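Thymidylate synthase thyX (Helicobacter pylori, PDB 3N3Y) probably catalyses the reductive methylation of dUMP to dTMP as a homotetrameric FAD-dependent thymidylate synthase, with methylenetetrahydrofolate as methyl donor and NADPH as reductant. Local coordinates at residues N185-K189 and E190-L194; D200-G204 and E205-L209. All coordinates share one frame; numbering follows the deposited sequence.

Contacts 1 and 2 stand near the two ends of helix 189-201 and come in series along the chain: 185-194 leads out of the loop after helix 172-182 into the first turns of that helix, and 200-209 carries the chain out of its last turn. Their centres lie about 20 Å apart, and the nearest atoms, about 7 Å apart, do not touch. Each has a glutamine side chain reaching back to a backbone carbonyl five residues earlier. Contact 1 meets other subunits beside FAD and dUMP; no other chain of the tetramer touches contact 2, which packs against strands 10-16 and 64-73 and helix 41-51, the His206 side chain about 6 Å from a bound dUMP.

Contact 1: N185-K189 and E190-L194; sequences NKALK and EMQDL
Leu188 and Gln192 meet at the N-terminus of helix 189-201, where Leu188 occupies the N-cap position and backbone carbonyls receive the first helical bonds. In the main chain, Leu188 O accepts from Gln192 N at 3.0 Å and more weakly from Met191 N; Asp193 N then reaches Lys189 O at 3.1 Å. A side-chain amide adds one more bond: Gln192 NE2 donates to Ala187 O at 2.8 Å (N-H...O 158°). That oxygen lies close to the amide plane, whereas the donor sits above the carbonyl plane. With its chain extended beyond CG (chi2 -176°), Gln192 runs back along the loop and passes its CG over Ala187 CB. Apolar contact is modest, Leu188 CB lying 4.2 Å from Met191 CG; Leu188 also packs on Tyr156 of the second subunit, and Met191 on Glu79 of helix 74-80. Lys186 lines the FAD pocket, so this turn borders the cofactor site. Glu190 turns elsewhere, OE1 hydrogen-bonding both Ser73 OG and Tyr156 OH of the second subunit. An i, i+4 salt bridge joins Lys189 and Asp193: folded at chi2 (54°) and again near its end, Lys189 brings NZ to the syn lone pair of Asp193 OD2 at 3.2 Å.

Contact 2: D200-G204 and E205-L209; sequences DALPG and EHQYL
Pro203 CG lies over one face of the His206 imidazole, above ND1 at 4.0 Å, the two side chains meeting at a slant. Tyr16, a dUMP-binding residue, packs edge-to-face with the same imidazole, while His206 NE2 hydrogen-bonds to Thr17 O. ND1 is buried here without a polar partner. The Tyr208 ring has Leu209 CD2 over one face, displaced from the ring centre, and Glu205 O in plane at its edge; its hydroxyl hydrogen-bonds to Lys44 O. The third flat group, the Gln207 amide, reaches back across the turn: NE2 donates to Leu202 O at 3.1 Å in a bent bond (136°), with the oxygen tilted from the amide plane. An extended chain beyond CG (chi2 -177°) allows this reach and lays Gln207 CG against Leu202 CB, 3.7 Å away. Two overlapping i+3 turns, as in a short 3-10-like stretch, continue the chain, with His206 N bonded to Pro203 O at 3.0 Å and Gln207 N to Gly204 O at 3.1 Å. Leaving helix 189-201, the chain sets Leu202 against Tyr65 and Phe67 of strand 64-73, Pro203 on Tyr16 of strand 10-16, and Tyr208 and Leu209 against Ile47 of helix 41-51.

Contact 1: N185-K189 and E190-L194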
ATOM      1  N   ASN A 185     -13.597 -16.895  14.810  1.00 38.90           N
ATOM      2  CA  ASN A 185     -14.133 -16.896  16.176  1.00 39.53           C
ATOM      3  C   ASN A 185     -13.259 -16.110  17.153  1.00 35.48           C
ATOM      4  O   ASN A 185     -13.651 -15.888  18.278  1.00 40.28           O
ATOM      5  CB  ASN A 185     -14.326 -18.322  16.698  1.00 41.79           C
ATOM      6  CG  ASN A 185     -13.021 -19.081  16.776  1.00 49.21           C
ATOM      7  OD1 ASN A 185     -12.464 -19.480  15.753  1.00 60.39           O
ATOM      8  ND2 ASN A 185     -12.503 -19.253  17.986  1.00 51.53           N
ATOM      9  N   LYS A 186     -12.059 -15.727  16.731  1.00 39.30           N
ATOM     10  CA  LYS A 186     -11.201 -14.861  17.538  1.00 42.52           C
ATOM     11  C   LYS A 186     -11.652 -13.406  17.420  1.00 40.26           C
ATOM     12  O   LYS A 186     -11.312 -12.574  18.250  1.00 36.85           O
ATOM     13  CB  LYS A 186      -9.752 -14.961  17.066  1.00 48.51           C
ATOM     14  CG  LYS A 186      -9.122 -16.323  17.258  1.00 54.05           C
ATOM     15  CD  LYS A 186      -8.741 -16.541  18.707  1.00 54.57           C
ATOM     16  CE  LYS A 186      -8.377 -17.992  18.941  1.00 61.23           C
ATOM     17  NZ  LYS A 186      -9.510 -18.882  18.546  1.00 62.39           N
ATOM     18  N   ALA A 187     -12.414 -13.110  16.370  1.00 40.25           N
ATOM     19  CA  ALA A 187     -12.820 -11.744  16.069  1.00 35.90           C
ATOM     20  C   ALA A 187     -13.967 -11.234  16.952  1.00 37.02           C
ATOM     21  O   ALA A 187     -14.823 -11.999  17.424  1.00 39.13           O
ATOM     22  CB  ALA A 187     -13.181 -11.605  14.588  1.00 29.39           C
ATOM     23  N   LEU A 188     -13.980  -9.925  17.154  1.00 34.08           N
ATOM     24  CA  LEU A 188     -15.048  -9.268  17.891  1.00 37.73           C
ATOM     25  C   LEU A 188     -16.404  -9.557  17.248  1.00 34.31           C
ATOM     26  O   LEU A 188     -16.560  -9.460  16.024  1.00 33.24           O
ATOM     27  CB  LEU A 188     -14.782  -7.761  17.934  1.00 35.03           C
ATOM     28  CG  LEU A 188     -15.734  -6.916  18.765  1.00 38.09           C
ATOM     29  CD1 LEU A 188     -15.535  -7.209  20.263  1.00 35.26           C
ATOM     30  CD2 LEU A 188     -15.533  -5.450  18.435  1.00 35.34           C
ATOM     31  N   LYS A 189     -17.383  -9.916  18.075  1.00 32.71           N
ATOM     32  CA  LYS A 189     -18.713 -10.259  17.586  1.00 30.20           C
ATOM     33  C   LYS A 189     -19.241  -9.268  16.544  1.00 35.47           C
ATOM     34  O   LYS A 189     -19.839  -9.668  15.551  1.00 36.09           O
ATOM     35  CB  LYS A 189     -19.686 -10.360  18.763  1.00 40.62           C
ATOM     36  CG  LYS A 189     -21.147 -10.533  18.384  1.00 42.16           C
ATOM     37  CD  LYS A 189     -21.364 -11.720  17.458  1.00 49.54           C
ATOM     38  CE  LYS A 189     -22.840 -12.116  17.423  1.00 55.90           C
ATOM     39  NZ  LYS A 189     -23.759 -10.958  17.711  1.00 56.94           N
ATOM     40  N   GLU A 190     -19.028  -7.973  16.765  1.00 35.66           N
ATOM     41  CA  GLU A 190     -19.563  -6.980  15.843  1.00 34.52           C
ATOM     42  C   GLU A 190     -18.879  -7.058  14.482  1.00 32.60           C
ATOM     43  O   GLU A 190     -19.496  -6.796  13.451  1.00 32.50           O
ATOM     44  CB  GLU A 190     -19.458  -5.561  16.413  1.00 32.85           C
ATOM     45  CG  GLU A 190     -20.267  -4.521  15.622  1.00 33.10           C
ATOM     46  CD  GLU A 190     -20.111  -3.080  16.153  1.00 35.09           C
ATOM     47  OE1 GLU A 190     -19.448  -2.875  17.202  1.00 33.21           O
ATOM     48  OE2 GLU A 190     -20.640  -2.151  15.498  1.00 32.70           O
ATOM     49  N   MET A 191     -17.596  -7.396  14.495  1.00 29.43           N
ATOM     50  CA  MET A 191     -16.834  -7.561  13.269  1.00 31.89           C
ATOM     51  C   MET A 191     -17.229  -8.836  12.511  1.00 34.68           C
ATOM     52  O   MET A 191     -17.162  -8.878  11.277  1.00 32.60           O
ATOM     53  CB  MET A 191     -15.328  -7.534  13.568  1.00 32.26           C
ATOM     54  CG  MET A 191     -14.853  -6.173  14.091  1.00 35.49           C
ATOM     55  SD  MET A 191     -15.219  -4.792  12.951  1.00 38.27           S
ATOM     56  CE  MET A 191     -14.018  -5.122  11.654  1.00 31.68           C
ATOM     57  N   GLN A 192     -17.644  -9.870  13.238  1.00 33.08           N
ATOM     58  CA  GLN A 192     -18.160 -11.073  12.579  1.00 36.86           C
ATOM     59  C   GLN A 192     -19.482 -10.741  11.890  1.00 33.21           C
ATOM     60  O   GLN A 192     -19.725 -11.159  10.762  1.00 35.25           O
ATOM     61  CB  GLN A 192     -18.336 -12.232  13.559  1.00 30.95           C
ATOM     62  CG  GLN A 192     -17.103 -12.555  14.387  1.00 33.80           C
ATOM     63  CD  GLN A 192     -17.319 -13.775  15.269  1.00 38.87           C
ATOM     64  OE1 GLN A 192     -18.205 -14.583  15.007  1.00 40.26           O
ATOM     65  NE2 GLN A 192     -16.506 -13.920  16.309  1.00 38.96           N
ATOM     66  N   ASP A 193     -20.319  -9.958  12.551  1.00 28.68           N
ATOM     67  CA  ASP A 193     -21.556  -9.518  11.927  1.00 30.96           C
ATOM     68  C   ASP A 193     -21.300  -8.612  10.719  1.00 33.26           C
ATOM     69  O   ASP A 193     -22.030  -8.667   9.731  1.00 31.87           O
ATOM     70  CB  ASP A 193     -22.455  -8.797  12.929  1.00 32.07           C
ATOM     71  CG  ASP A 193     -22.884  -9.691  14.095  1.00 44.66           C
ATOM     72  OD1 ASP A 193     -22.653 -10.922  14.036  1.00 47.25           O
ATOM     73  OD2 ASP A 193     -23.454  -9.151  15.073  1.00 46.48           O
ATOM     74  N   LEU A 194     -20.279  -7.763  10.804  1.00 31.38           N
ATOM     75  CA  LEU A 194     -19.951  -6.894   9.679  1.00 31.84           C
ATOM     76  C   LEU A 194     -19.481  -7.730   8.497  1.00 33.66           C
ATOM     77  O   LEU A 194     -19.863  -7.465   7.358  1.00 30.82           O
ATOM     78  CB  LEU A 194     -18.887  -5.858  10.043  1.00 31.09           C
ATOM     79  CG  LEU A 194     -18.379  -5.034   8.852  1.00 33.84           C
ATOM     80  CD1 LEU A 194     -19.515  -4.333   8.109  1.00 28.97           C
ATOM     81  CD2 LEU A 194     -17.370  -4.033   9.328  1.00 32.83           C
TER

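Contact 2: D200-G204 and E205-L209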
ATOM      1  N   ASP A 200     -23.252 -10.650   2.467  1.00 35.29           N
ATOM      2  CA  ASP A 200     -24.632 -10.657   2.012  1.00 37.71           C
ATOM      3  C   ASP A 200     -24.961  -9.487   1.086  1.00 40.16           C
ATOM      4  O   ASP A 200     -25.913  -9.578   0.302  1.00 37.99           O
ATOM      5  CB  ASP A 200     -25.610 -10.707   3.192  1.00 41.49           C
ATOM      6  CG  ASP A 200     -25.465 -11.980   4.017  1.00 47.82           C
ATOM      7  OD1 ASP A 200     -24.775 -12.921   3.556  1.00 47.15           O
ATOM      8  OD2 ASP A 200     -26.046 -12.035   5.128  1.00 51.72           O
ATOM      9  N   ALA A 201     -24.191  -8.396   1.172  1.00 35.56           N
ATOM     10  CA  ALA A 201     -24.434  -7.234   0.301  1.00 35.62           C
ATOM     11  C   ALA A 201     -23.885  -7.448  -1.112  1.00 33.48           C
ATOM     12  O   ALA A 201     -24.250  -6.737  -2.044  1.00 34.86           O
ATOM     13  CB  ALA A 201     -23.859  -5.952   0.902  1.00 30.62           C
ATOM     14  N   LEU A 202     -22.996  -8.419  -1.266  1.00 31.77           N
ATOM     15  CA  LEU A 202     -22.397  -8.673  -2.572  1.00 37.06           C
ATOM     16  C   LEU A 202     -23.462  -9.127  -3.567  1.00 37.82           C
ATOM     17  O   LEU A 202     -24.449  -9.758  -3.173  1.00 40.90           O
ATOM     18  CB  LEU A 202     -21.304  -9.734  -2.465  1.00 34.55           C
ATOM     19  CG  LEU A 202     -20.034  -9.360  -1.703  1.00 36.12           C
ATOM     20  CD1 LEU A 202     -19.165 -10.595  -1.495  1.00 32.55           C
ATOM     21  CD2 LEU A 202     -19.269  -8.262  -2.446  1.00 31.84           C
ATOM     22  N   PRO A 203     -23.261  -8.820  -4.859  1.00 43.88           N
ATOM     23  CA  PRO A 203     -24.151  -9.402  -5.872  1.00 43.30           C
ATOM     24  C   PRO A 203     -24.024 -10.919  -5.791  1.00 37.54           C
ATOM     25  O   PRO A 203     -22.910 -11.399  -5.609  1.00 37.53           O
ATOM     26  CB  PRO A 203     -23.553  -8.917  -7.201  1.00 45.01           C
ATOM     27  CG  PRO A 203     -22.488  -7.912  -6.849  1.00 41.54           C
ATOM     28  CD  PRO A 203     -22.053  -8.222  -5.455  1.00 40.86           C
ATOM     29  N   GLY A 204     -25.133 -11.650  -5.891  1.00 39.68           N
ATOM     30  CA  GLY A 204     -25.093 -13.104  -5.823  1.00 40.98           C
ATOM     31  C   GLY A 204     -24.116 -13.727  -6.813  1.00 37.41           C
ATOM     32  O   GLY A 204     -23.483 -14.745  -6.523  1.00 38.78           O
ATOM     33  N   GLU A 205     -23.987 -13.104  -7.982  1.00 37.67           N
ATOM     34  CA  GLU A 205     -23.124 -13.631  -9.039  1.00 42.71           C
ATOM     35  C   GLU A 205     -21.636 -13.613  -8.666  1.00 45.93           C
ATOM     36  O   GLU A 205     -20.860 -14.415  -9.191  1.00 45.41           O
ATOM     37  CB  GLU A 205     -23.383 -12.908 -10.367  1.00 45.37           C
ATOM     38  CG  GLU A 205     -22.126 -12.389 -11.067  1.00 51.27           C
ATOM     39  CD  GLU A 205     -22.000 -12.882 -12.515  1.00 65.33           C
ATOM     40  OE1 GLU A 205     -21.639 -12.064 -13.404  1.00 64.01           O
ATOM     41  OE2 GLU A 205     -22.262 -14.087 -12.761  1.00 66.03           O
ATOM     42  N   HIS A 206     -21.247 -12.716  -7.749  1.00 39.92           N
ATOM     43  CA  HIS A 206     -19.862 -12.661  -7.260  1.00 40.43           C
ATOM     44  C   HIS A 206     -19.641 -13.479  -5.977  1.00 38.66           C
ATOM     45  O   HIS A 206     -18.503 -13.742  -5.586  1.00 29.99           O
ATOM     46  CB  HIS A 206     -19.433 -11.223  -6.965  1.00 38.23           C
ATOM     47  CG  HIS A 206     -19.239 -10.360  -8.174  1.00 39.66           C
ATOM     48  ND1 HIS A 206     -20.180 -10.244  -9.176  1.00 40.31           N
ATOM     49  CD2 HIS A 206     -18.236  -9.508  -8.501  1.00 36.50           C
ATOM     50  CE1 HIS A 206     -19.756  -9.378 -10.080  1.00 39.24           C
ATOM     51  NE2 HIS A 206     -18.580  -8.916  -9.694  1.00 40.99           N
ATOM     52  N   GLN A 207     -20.720 -13.860  -5.301  1.00 38.51           N
ATOM     53  CA  GLN A 207     -20.561 -14.433  -3.963  1.00 38.32           C
ATOM     54  C   GLN A 207     -19.759 -15.734  -3.904  1.00 41.59           C
ATOM     55  O   GLN A 207     -19.217 -16.072  -2.860  1.00 42.23           O
ATOM     56  CB  GLN A 207     -21.903 -14.566  -3.245  1.00 45.49           C
ATOM     57  CG  GLN A 207     -22.377 -13.270  -2.592  1.00 40.63           C
ATOM     58  CD  GLN A 207     -23.669 -13.459  -1.827  1.00 49.33           C
ATOM     59  OE1 GLN A 207     -24.084 -14.586  -1.566  1.00 54.45           O
ATOM     60  NE2 GLN A 207     -24.312 -12.356  -1.460  1.00 44.25           N
ATOM     61  N   TYR A 208     -19.640 -16.444  -5.023  1.00 43.12           N
ATOM     62  CA  TYR A 208     -18.893 -17.705  -5.016  1.00 44.08           C
ATOM     63  C   TYR A 208     -17.391 -17.530  -4.807  1.00 43.91           C
ATOM     64  O   TYR A 208     -16.704 -18.463  -4.395  1.00 43.76           O
ATOM     65  CB  TYR A 208     -19.138 -18.491  -6.298  1.00 42.78           C
ATOM     66  CG  TYR A 208     -18.491 -17.882  -7.510  1.00 44.65           C
ATOM     67  CD1 TYR A 208     -18.976 -16.696  -8.051  1.00 42.21           C
ATOM     68  CD2 TYR A 208     -17.402 -18.496  -8.127  1.00 42.97           C
ATOM     69  CE1 TYR A 208     -18.397 -16.135  -9.161  1.00 45.38           C
ATOM     70  CE2 TYR A 208     -16.815 -17.943  -9.244  1.00 44.25           C
ATOM     71  CZ  TYR A 208     -17.318 -16.758  -9.756  1.00 47.69           C
ATOM     72  OH  TYR A 208     -16.754 -16.182 -10.864  1.00 45.10           O
ATOM     73  N   LEU A 209     -16.882 -16.335  -5.089  1.00 40.89           N
ATOM     74  CA  LEU A 209     -15.453 -16.073  -4.940  1.00 45.55           C
ATOM     75  C   LEU A 209     -15.080 -15.971  -3.476  1.00 42.48           C
ATOM     76  O   LEU A 209     -13.937 -16.207  -3.101  1.00 46.58           O
ATOM     77  CB  LEU A 209     -15.053 -14.772  -5.650  1.00 41.35           C
ATOM     78  CG  LEU A 209     -15.344 -14.728  -7.145  1.00 43.69           C
ATOM     79  CD1 LEU A 209     -15.051 -13.343  -7.677  1.00 48.79           C
ATOM     80  CD2 LEU A 209     -14.526 -15.778  -7.875  1.00 46.21           C
TER